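Local coordinates for DNA repair protein RecN (Deinococcus radiodurans, PDB 4ABY) that hydrolyses ATP and, as an SMC-like protein, may take part in the recombinational repair of damaged DNA, at residues 45-50 against 92-97; 98-103 against 119-124; 176-181 against 228-233. One frame throughout, in Å; residues are numbered along the deposited sequence.

In the fold
Interactions 1 and 2 are neighbours in the antiparallel sheet of the ATPase head, their centres about 8 Å apart. Strand 42-48, from interaction 1, runs beside strand 99-105, from interaction 2, and Arg46 N lies 2.9 Å from Leu101 O, a probable hydrogen bond. One face of this sheet packs on helix 69-83, whose first turns carry part of the predicted ATP-binding loop: the side chain of Leu48 is about 4 Å from that of Ser74, and that of Leu100 about 9 Å. Interaction 3 lies on the opposite side of the chain's centre, probably at the root of the coiled-coil arm, its centre about 52 Å from that of interaction 1 and about 49 Å from that of interaction 2.

Interaction 1: residues 45-50 against 92-97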
loop_
_atom_site.group_PDB
_atom_site.type_symbol
_atom_site.label_atom_id
_atom_site.label_comp_id
_atom_site.label_asym_id
_atom_site.label_seq_id
_atom_site.Cartn_x
_atom_site.Cartn_y
_atom_site.Cartn_z
ATOM N N ILE A 45 -9.051 1.123 19.262
ATOM C CA ILE A 45 -9.817 2.225 18.707
ATOM C C ILE A 45 -10.888 2.653 19.693
ATOM O O ILE A 45 -11.621 1.824 20.212
ATOM C CB ILE A 45 -10.480 1.833 17.372
ATOM C CG1 ILE A 45 -9.424 1.409 16.349
ATOM C CG2 ILE A 45 -11.299 2.983 16.825
ATOM C CD1 ILE A 45 -10.008 0.819 15.086
ATOM N N ARG A 46 -10.973 3.949 19.955
ATOM C CA ARG A 46 -11.985 4.460 20.866
ATOM C C ARG A 46 -12.753 5.617 20.234
ATOM O O ARG A 46 -12.162 6.552 19.701
ATOM C CB ARG A 46 -11.352 4.880 22.195
ATOM C CG ARG A 46 -12.356 5.203 23.292
ATOM C CD ARG A 46 -11.658 5.699 24.551
ATOM N NE ARG A 46 -10.752 6.811 24.263
ATOM C CZ ARG A 46 -11.117 8.091 24.225
ATOM N NH1 ARG A 46 -12.377 8.432 24.458
ATOM N NH2 ARG A 46 -10.221 9.033 23.950
ATOM N N ASN A 47 -14.078 5.527 20.285
ATOM C CA ASN A 47 -14.959 6.549 19.740
ATOM C C ASN A 47 -14.684 6.897 18.286
ATOM O O ASN A 47 -14.648 8.068 17.924
ATOM C CB ASN A 47 -14.911 7.808 20.600
ATOM C CG ASN A 47 -15.545 7.604 21.960
ATOM O OD1 ASN A 47 -16.398 6.734 22.134
ATOM N ND2 ASN A 47 -15.134 8.410 22.933
ATOM N N LEU A 48 -14.498 5.878 17.454
ATOM C CA LEU A 48 -14.356 6.087 16.018
ATOM C C LEU A 48 -15.561 5.510 15.276
ATOM O O LEU A 48 -15.771 4.296 15.260
ATOM C CB LEU A 48 -13.055 5.463 15.504
ATOM C CG LEU A 48 -12.604 5.791 14.077
ATOM C CD1 LEU A 48 -11.136 5.472 13.913
ATOM C CD2 LEU A 48 -13.428 5.051 13.035
ATOM N N ALA A 49 -16.352 6.392 14.672
ATOM C CA ALA A 49 -17.514 5.987 13.883
ATOM C C ALA A 49 -18.515 5.153 14.674
ATOM O O ALA A 49 -19.204 5.668 15.553
ATOM C CB ALA A 49 -17.076 5.244 12.642
ATOM N N THR A 50 -18.600 3.868 14.346
ATOM C CA THR A 50 -19.545 2.965 15.000
ATOM C C THR A 50 -18.872 2.173 16.114
ATOM O O THR A 50 -19.390 1.153 16.569
ATOM C CB THR A 50 -20.142 1.961 14.001
ATOM O OG1 THR A 50 -19.102 1.111 13.501
ATOM C CG2 THR A 50 -20.794 2.687 12.845
ATOM N N LEU A 92 -14.538 11.246 11.418
ATOM C CA LEU A 92 -14.248 9.940 11.988
ATOM C C LEU A 92 -14.610 9.827 13.468
ATOM O O LEU A 92 -14.780 8.719 13.977
ATOM C CB LEU A 92 -12.772 9.599 11.791
ATOM C CG LEU A 92 -12.409 8.850 10.514
ATOM C CD1 LEU A 92 -13.353 9.224 9.395
ATOM C CD2 LEU A 92 -10.964 9.130 10.142
ATOM N N ILE A 93 -14.723 10.962 14.157
ATOM C CA ILE A 93 -15.073 10.954 15.576
ATOM C C ILE A 93 -16.520 10.492 15.763
ATOM O O ILE A 93 -17.426 10.983 15.090
ATOM C CB ILE A 93 -14.887 12.339 16.232
ATOM C CG1 ILE A 93 -13.528 12.938 15.862
ATOM C CG2 ILE A 93 -15.025 12.238 17.740
ATOM C CD1 ILE A 93 -13.267 14.286 16.492
ATOM N N ARG A 94 -16.727 9.545 16.675
ATOM C CA ARG A 94 -18.050 8.980 16.914
ATOM C C ARG A 94 -19.118 10.062 17.042
ATOM O O ARG A 94 -18.839 11.167 17.500
ATOM C CB ARG A 94 -18.038 8.092 18.160
ATOM C CG ARG A 94 -19.320 7.315 18.360
ATOM C CD ARG A 94 -19.204 6.331 19.498
ATOM N NE ARG A 94 -20.487 5.710 19.804
ATOM C CZ ARG A 94 -21.069 4.795 19.040
ATOM N NH1 ARG A 94 -20.486 4.401 17.918
ATOM N NH2 ARG A 94 -22.235 4.280 19.392
ATOM N N SER A 95 -20.340 9.732 16.636
ATOM C CA SER A 95 -21.432 10.699 16.543
ATOM C C SER A 95 -21.577 11.611 17.758
ATOM O O SER A 95 -21.476 12.834 17.635
ATOM C CB SER A 95 -22.754 9.991 16.269
ATOM O OG SER A 95 -23.820 10.923 16.238
ATOM N N GLY A 96 -21.824 11.029 18.927
ATOM C CA GLY A 96 -22.039 11.833 20.119
ATOM C C GLY A 96 -20.860 11.873 21.074
ATOM O O GLY A 96 -21.041 11.889 22.291
ATOM N N GLU A 97 -19.647 11.890 20.531
ATOM C CA GLU A 97 -18.455 11.871 21.371
ATOM C C GLU A 97 -17.572 13.094 21.148
ATOM O O GLU A 97 -17.674 13.770 20.125
ATOM C CB GLU A 97 -17.656 10.582 21.165
ATOM C CG GLU A 97 -18.413 9.306 21.531
ATOM C CD GLU A 97 -18.671 9.167 23.024
ATOM O OE1 GLU A 97 -17.834 9.639 23.826
ATOM O OE2 GLU A 97 -19.708 8.572 23.392
#
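Arg94 swings CG anti to its backbone N (chi1 -172°) and runs extended as far as NE, passing Ala49 O, while Glu97 bends at chi2 (-69°) and lays its carboxylate against the amide of Asn47. The backbones meet in a single beta bridge, Leu48 with Ile93, beside the corner the chain turns at Asn47, on strand 42-48 of the antiparallel sheet of this ABC-type ATPase head. Two backbone bonds make the bridge. Arg94 N gives a nearly straight hydrogen bond to Asn47 O at 2.8 Å, with the donor well above the carbonyl plane. Ala49 N returns a more bent one to Leu92 O at 2.9 Å. The same Leu92 oxygen is approached by CA of Leu48, a CA-H...O contact of 3.4 Å, so it receives two neighbouring residues at once. The leucines meet loosely, Leu48 CG against Leu92 CB at 4.4 Å, and Leu48 continues onto Ser74 and Ala79 of helix 69-83.

The Asn47 and Glu97 side chains cross at about a right angle, yet their flat ends stack with planes only 22° apart. Asn47 ND2 makes a weak hydrogen bond to Glu99 O. An alanine in place of Glu97 would remove CG and the carboxylate, and would probably leave the Asn47 amide without the flat group that lies over it, freer to turn. The guanidinium of Arg94 sits close to that of Arg376, a like charge, while its CG packs against Ala49 O. Its hold on the corner is slight: NH1 reaches Ala49 O at 3.0 Å in a weak hydrogen bond, with Thr50 CA in plane at the guanidinium edge.

Interaction 2: residues 98-103 against 119-124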
loop_
_atom_site.group_PDB
_atom_site.type_symbol
_atom_site.label_atom_id
_atom_site.label_comp_id
_atom_site.label_asym_id
_atom_site.label_seq_id
_atom_site.Cartn_x
_atom_site.Cartn_y
_atom_site.Cartn_z
ATOM N N LYS A 98 -16.709 13.370 22.120
ATOM C CA LYS A 98 -15.905 14.585 22.114
ATOM C C LYS A 98 -14.550 14.362 21.459
ATOM O O LYS A 98 -13.970 15.289 20.897
ATOM C CB LYS A 98 -15.722 15.115 23.540
ATOM C CG LYS A 98 -15.340 14.039 24.557
ATOM C CD LYS A 98 -14.982 14.629 25.923
ATOM C CE LYS A 98 -14.873 13.542 26.984
ATOM N NZ LYS A 98 -16.182 12.870 27.226
ATOM N N GLU A 99 -14.043 13.136 21.533
ATOM C CA GLU A 99 -12.741 12.845 20.948
ATOM C C GLU A 99 -12.483 11.358 20.752
ATOM O O GLU A 99 -12.982 10.526 21.504
ATOM C CB GLU A 99 -11.633 13.448 21.802
ATOM C CG GLU A 99 -11.378 12.719 23.098
ATOM C CD GLU A 99 -10.274 13.371 23.894
ATOM O OE1 GLU A 99 -10.175 14.617 23.851
ATOM O OE2 GLU A 99 -9.502 12.646 24.558
ATOM N N LEU A 100 -11.693 11.040 19.733
ATOM C CA LEU A 100 -11.343 9.660 19.436
ATOM C C LEU A 100 -9.857 9.415 19.648
ATOM O O LEU A 100 -9.063 10.351 19.681
ATOM C CB LEU A 100 -11.748 9.286 18.005
ATOM C CG LEU A 100 -11.025 9.880 16.794
ATOM C CD1 LEU A 100 -9.621 9.325 16.637
ATOM C CD2 LEU A 100 -11.832 9.584 15.548
ATOM N N LEU A 101 -9.493 8.145 19.779
ATOM C CA LEU A 101 -8.110 7.765 20.007
ATOM C C LEU A 101 -7.799 6.483 19.259
ATOM O O LEU A 101 -8.588 5.545 19.278
ATOM C CB LEU A 101 -7.863 7.552 21.500
ATOM C CG LEU A 101 -6.517 6.933 21.869
ATOM C CD1 LEU A 101 -5.450 8.006 21.958
ATOM C CD2 LEU A 101 -6.638 6.186 23.176
ATOM N N VAL A 102 -6.646 6.442 18.605
ATOM C CA VAL A 102 -6.216 5.242 17.904
ATOM C C VAL A 102 -4.808 4.852 18.319
ATOM O O VAL A 102 -3.849 5.537 17.983
ATOM C CB VAL A 102 -6.233 5.444 16.387
ATOM C CG1 VAL A 102 -5.815 4.167 15.684
ATOM C CG2 VAL A 102 -7.614 5.887 15.928
ATOM N N THR A 103 -4.685 3.753 19.050
ATOM C CA THR A 103 -3.379 3.266 19.477
ATOM C C THR A 103 -3.025 1.974 18.740
ATOM O O THR A 103 -3.860 1.078 18.606
ATOM C CB THR A 103 -3.337 3.017 21.002
ATOM O OG1 THR A 103 -3.980 4.099 21.689
ATOM C CG2 THR A 103 -1.900 2.895 21.492
ATOM N N ARG A 119 -2.899 8.331 17.558
ATOM C CA ARG A 119 -3.451 9.531 16.961
ATOM C C ARG A 119 -4.749 9.856 17.684
ATOM O O ARG A 119 -5.650 9.025 17.743
ATOM C CB ARG A 119 -3.707 9.298 15.472
ATOM C CG ARG A 119 -4.204 10.512 14.708
ATOM C CD ARG A 119 -3.157 11.606 14.642
ATOM N NE ARG A 119 -3.512 12.613 13.648
ATOM C CZ ARG A 119 -3.206 12.519 12.358
ATOM N NH1 ARG A 119 -2.534 11.467 11.911
ATOM N NH2 ARG A 119 -3.567 13.476 11.515
ATOM N N ARG A 120 -4.829 11.053 18.258
ATOM C CA ARG A 120 -6.026 11.496 18.966
ATOM C C ARG A 120 -6.637 12.690 18.258
ATOM O O ARG A 120 -5.958 13.678 18.002
ATOM C CB ARG A 120 -5.691 11.888 20.407
ATOM C CG ARG A 120 -6.884 12.394 21.203
ATOM C CD ARG A 120 -6.483 12.843 22.603
ATOM N NE ARG A 120 -5.774 14.120 22.588
ATOM C CZ ARG A 120 -6.373 15.310 22.614
ATOM N NH1 ARG A 120 -7.697 15.389 22.660
ATOM N NH2 ARG A 120 -5.651 16.424 22.592
ATOM N N LEU A 121 -7.920 12.599 17.933
ATOM C CA LEU A 121 -8.619 13.725 17.338
ATOM C C LEU A 121 -9.624 14.286 18.323
ATOM O O LEU A 121 -10.380 13.544 18.941
ATOM C CB LEU A 121 -9.320 13.311 16.052
ATOM C CG LEU A 121 -8.397 13.013 14.877
ATOM C CD1 LEU A 121 -9.228 12.744 13.640
ATOM C CD2 LEU A 121 -7.447 14.173 14.645
ATOM N N SER A 122 -9.625 15.602 18.474
ATOM C CA SER A 122 -10.510 16.245 19.427
ATOM C C SER A 122 -11.560 17.066 18.703
ATOM O O SER A 122 -11.254 17.781 17.752
ATOM C CB SER A 122 -9.710 17.132 20.376
ATOM O OG SER A 122 -10.567 17.818 21.267
ATOM N N SER A 123 -12.804 16.950 19.153
ATOM C CA SER A 123 -13.908 17.696 18.562
ATOM C C SER A 123 -13.706 19.192 18.765
ATOM O O SER A 123 -14.341 20.012 18.102
ATOM C CB SER A 123 -15.238 17.258 19.173
ATOM O OG SER A 123 -16.312 18.027 18.663
ATOM N N ALA A 124 -12.772 19.542 19.620
ATOM C CA ALA A 124 -12.418 20.923 19.834
ATOM C C ALA A 124 -11.842 21.493 18.559
ATOM O O ALA A 124 -12.067 22.645 18.235
ATOM C CB ALA A 124 -11.430 21.041 20.937
#
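Leu100 and Leu121 form a hydrogen-bonded pair in an antiparallel hairpin, strands 99-103 and 119-122 running 4.7 Å apart with 174° between their N-to-C directions. Leu100 N binds Leu121 O at 2.9 Å, in the carbonyl plane, and Leu121 N answers to Leu100 O. Val102 and Arg119 repeat the exchange two residues along. Past the end of the strands, Ser123 N closes the ladder on Lys98 O at 2.7 Å, nearly along the C=O axis.

Leu100 and Leu121 lie side by side and point the same way, CG of the first 3.9 Å from CB of the second. Both pack on Leu82 of helix 69-83, as Val102 does. Arg119 leaves from this face too, but its end leads away to Gly86 O, which NH2 binds.

Glu99, Leu101 and Arg120 occupy the other face. Glu99 holds CG in the crowded position between its backbone N and carbonyl carbon (chi1 74°), and its extended chain then crosses Arg120 obliquely, the two charged planes 40° apart. Arg120 bends at chi3, and its NH1 meets Glu99 OE1 at 2.9 Å, at the guanidinium edge.

The hydrogen bond within that salt bridge is weak, so the attraction is probably mainly electrostatic, and the Glu99 carboxylate also has a long, weak ion pair with Arg46 on the next strand; the backbone ladder supplies the directional bonding between the strands.

Interaction 3: residues 176-181 against 228-233; sequences KEAQAY and QALDAA
Leu230 reaches across from helix 228-233 and sets its two methyl groups against the facing helix. Its CG stands anti to the backbone N (chi1 -180°), and beyond it the branches divide: CD1 touches CB of Glu177 at 3.8 Å and the backbone N of Ala178, while CD2 rests on CB of Tyr181 at 4.0 Å, one helical turn further along. The leucine thus packs among Glu177, Ala178 and Tyr181. The two segments run antiparallel, their axes 8.9 Å apart with a crossing angle of -160°, consistent with the root of the coiled-coil arm of an SMC-like protein; most of that arm is absent from this head-domain construct.

Glu177 covers the other end of the contact. Its chain bends at chi2 (83°), and the carboxylate comes down beside the methyl of Ala233. OE2 goes on to a salt bridge with Arg236, just beyond 228-233. Lys176 adds a long ion pair to the same oxygen, NZ lying 3.8 Å from Glu177 OE2. Tyr181 meets Leu230 chiefly through CB, with CD2 lying obliquely to its ring; the hydroxyl is hydrogen-bonded to Ala270 O, and the side chain also touches Leu274 and Leu223.

No hydrogen bond links the two segments, so they are joined by apolar packing around one leucine. The charge on Glu177 is probably steadied by Arg236 and, more weakly, by Lys176. Arg236, on helix 214-249, adds an ionic link between the helices to the apolar packing, while Lys176 belongs to the same helix as Glu177.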
loop_
_atom_site.group_PDB
_atom_site.type_symbol
_atom_site.label_atom_id
_atom_site.label_comp_id
_atom_site.label_asym_id
_atom_site.label_seq_id
_atom_site.Cartn_x
_atom_site.Cartn_y
_atom_site.Cartn_z
ATOM N N LYS A 176 24.059 -1.388 -10.841
ATOM C CA LYS A 176 25.411 -1.140 -11.315
ATOM C C LYS A 176 25.504 0.226 -11.999
ATOM O O LYS A 176 26.298 1.080 -11.600
ATOM C CB LYS A 176 25.863 -2.257 -12.256
ATOM C CG LYS A 176 27.336 -2.199 -12.631
ATOM C CD LYS A 176 27.719 -3.342 -13.565
ATOM C CE LYS A 176 26.955 -3.268 -14.887
ATOM N NZ LYS A 176 27.315 -2.054 -15.684
ATOM N N GLU A 177 24.678 0.435 -13.018
ATOM C CA GLU A 177 24.652 1.699 -13.742
ATOM C C GLU A 177 24.274 2.870 -12.844
ATOM O O GLU A 177 24.862 3.944 -12.931
ATOM C CB GLU A 177 23.682 1.623 -14.921
ATOM C CG GLU A 177 24.117 0.684 -16.038
ATOM C CD GLU A 177 23.755 -0.767 -15.778
ATOM O OE1 GLU A 177 23.566 -1.141 -14.601
ATOM O OE2 GLU A 177 23.655 -1.533 -16.758
ATOM N N ALA A 178 23.284 2.662 -11.985
ATOM C CA ALA A 178 22.817 3.720 -11.100
ATOM C C ALA A 178 23.923 4.186 -10.159
ATOM O O ALA A 178 24.113 5.383 -9.965
ATOM C CB ALA A 178 21.603 3.259 -10.319
ATOM N N GLN A 179 24.650 3.235 -9.580
ATOM C CA GLN A 179 25.757 3.549 -8.684
ATOM C C GLN A 179 26.882 4.218 -9.460
ATOM O O GLN A 179 27.640 5.025 -8.914
ATOM C CB GLN A 179 26.281 2.280 -8.013
ATOM C CG GLN A 179 25.270 1.573 -7.130
ATOM C CD GLN A 179 25.749 0.202 -6.683
ATOM O OE1 GLN A 179 26.757 -0.311 -7.177
ATOM N NE2 GLN A 179 25.022 -0.403 -5.750
ATOM N N ALA A 180 26.990 3.867 -10.737
ATOM C CA ALA A 180 27.993 4.458 -11.606
ATOM C C ALA A 180 27.680 5.930 -11.822
ATOM O O ALA A 180 28.578 6.771 -11.811
ATOM C CB ALA A 180 28.043 3.724 -12.925
ATOM N N TYR A 181 26.402 6.241 -12.014
ATOM C CA TYR A 181 25.985 7.627 -12.151
ATOM C C TYR A 181 26.215 8.381 -10.854
ATOM O O TYR A 181 26.838 9.438 -10.845
ATOM C CB TYR A 181 24.509 7.738 -12.541
ATOM C CG TYR A 181 24.085 9.174 -12.743
ATOM C CD1 TYR A 181 24.276 9.807 -13.963
ATOM C CD2 TYR A 181 23.534 9.909 -11.707
ATOM C CE1 TYR A 181 23.916 11.120 -14.150
ATOM C CE2 TYR A 181 23.169 11.228 -11.886
ATOM C CZ TYR A 181 23.363 11.826 -13.112
ATOM O OH TYR A 181 23.004 13.138 -13.299
ATOM N N GLN A 228 23.931 8.685 -19.665
ATOM C CA GLN A 228 23.300 8.096 -20.837
ATOM C C GLN A 228 23.343 6.578 -20.756
ATOM O O GLN A 228 22.426 5.900 -21.217
ATOM C CB GLN A 228 23.995 8.575 -22.107
ATOM C CG GLN A 228 23.885 10.069 -22.330
ATOM C CD GLN A 228 24.885 10.573 -23.343
ATOM O OE1 GLN A 228 25.587 9.786 -23.978
ATOM N NE2 GLN A 228 24.960 11.889 -23.501
ATOM N N ALA A 229 24.413 6.050 -20.170
ATOM C CA ALA A 229 24.530 4.617 -19.943
ATOM C C ALA A 229 23.381 4.154 -19.067
ATOM O O ALA A 229 22.837 3.070 -19.260
ATOM C CB ALA A 229 25.851 4.288 -19.286
ATOM N N LEU A 230 23.016 4.993 -18.106
ATOM C CA LEU A 230 21.932 4.686 -17.184
ATOM C C LEU A 230 20.589 4.635 -17.898
ATOM O O LEU A 230 19.814 3.702 -17.696
ATOM C CB LEU A 230 21.885 5.711 -16.054
ATOM C CG LEU A 230 20.790 5.489 -15.018
ATOM C CD1 LEU A 230 20.854 4.077 -14.488
ATOM C CD2 LEU A 230 20.939 6.494 -13.899
ATOM N N ASP A 231 20.313 5.639 -18.723
ATOM C CA ASP A 231 19.074 5.657 -19.487
ATOM C C ASP A 231 18.978 4.434 -20.389
ATOM O O ASP A 231 17.897 3.887 -20.598
ATOM C CB ASP A 231 18.972 6.927 -20.322
ATOM C CG ASP A 231 18.725 8.152 -19.483
ATOM O OD1 ASP A 231 18.228 7.999 -18.349
ATOM O OD2 ASP A 231 19.025 9.269 -19.959
ATOM N N ALA A 232 20.119 4.009 -20.922
ATOM C CA ALA A 232 20.171 2.838 -21.790
ATOM C C ALA A 232 19.831 1.571 -21.015
ATOM O O ALA A 232 19.128 0.697 -21.514
ATOM C CB ALA A 232 21.540 2.717 -22.425
ATOM N N ALA A 233 20.343 1.479 -19.793
ATOM C CA ALA A 233 20.061 0.344 -18.934
ATOM C C ALA A 233 18.603 0.378 -18.523
ATOM O O ALA A 233 17.930 -0.647 -18.508
ATOM C CB ALA A 233 20.953 0.374 -17.714
#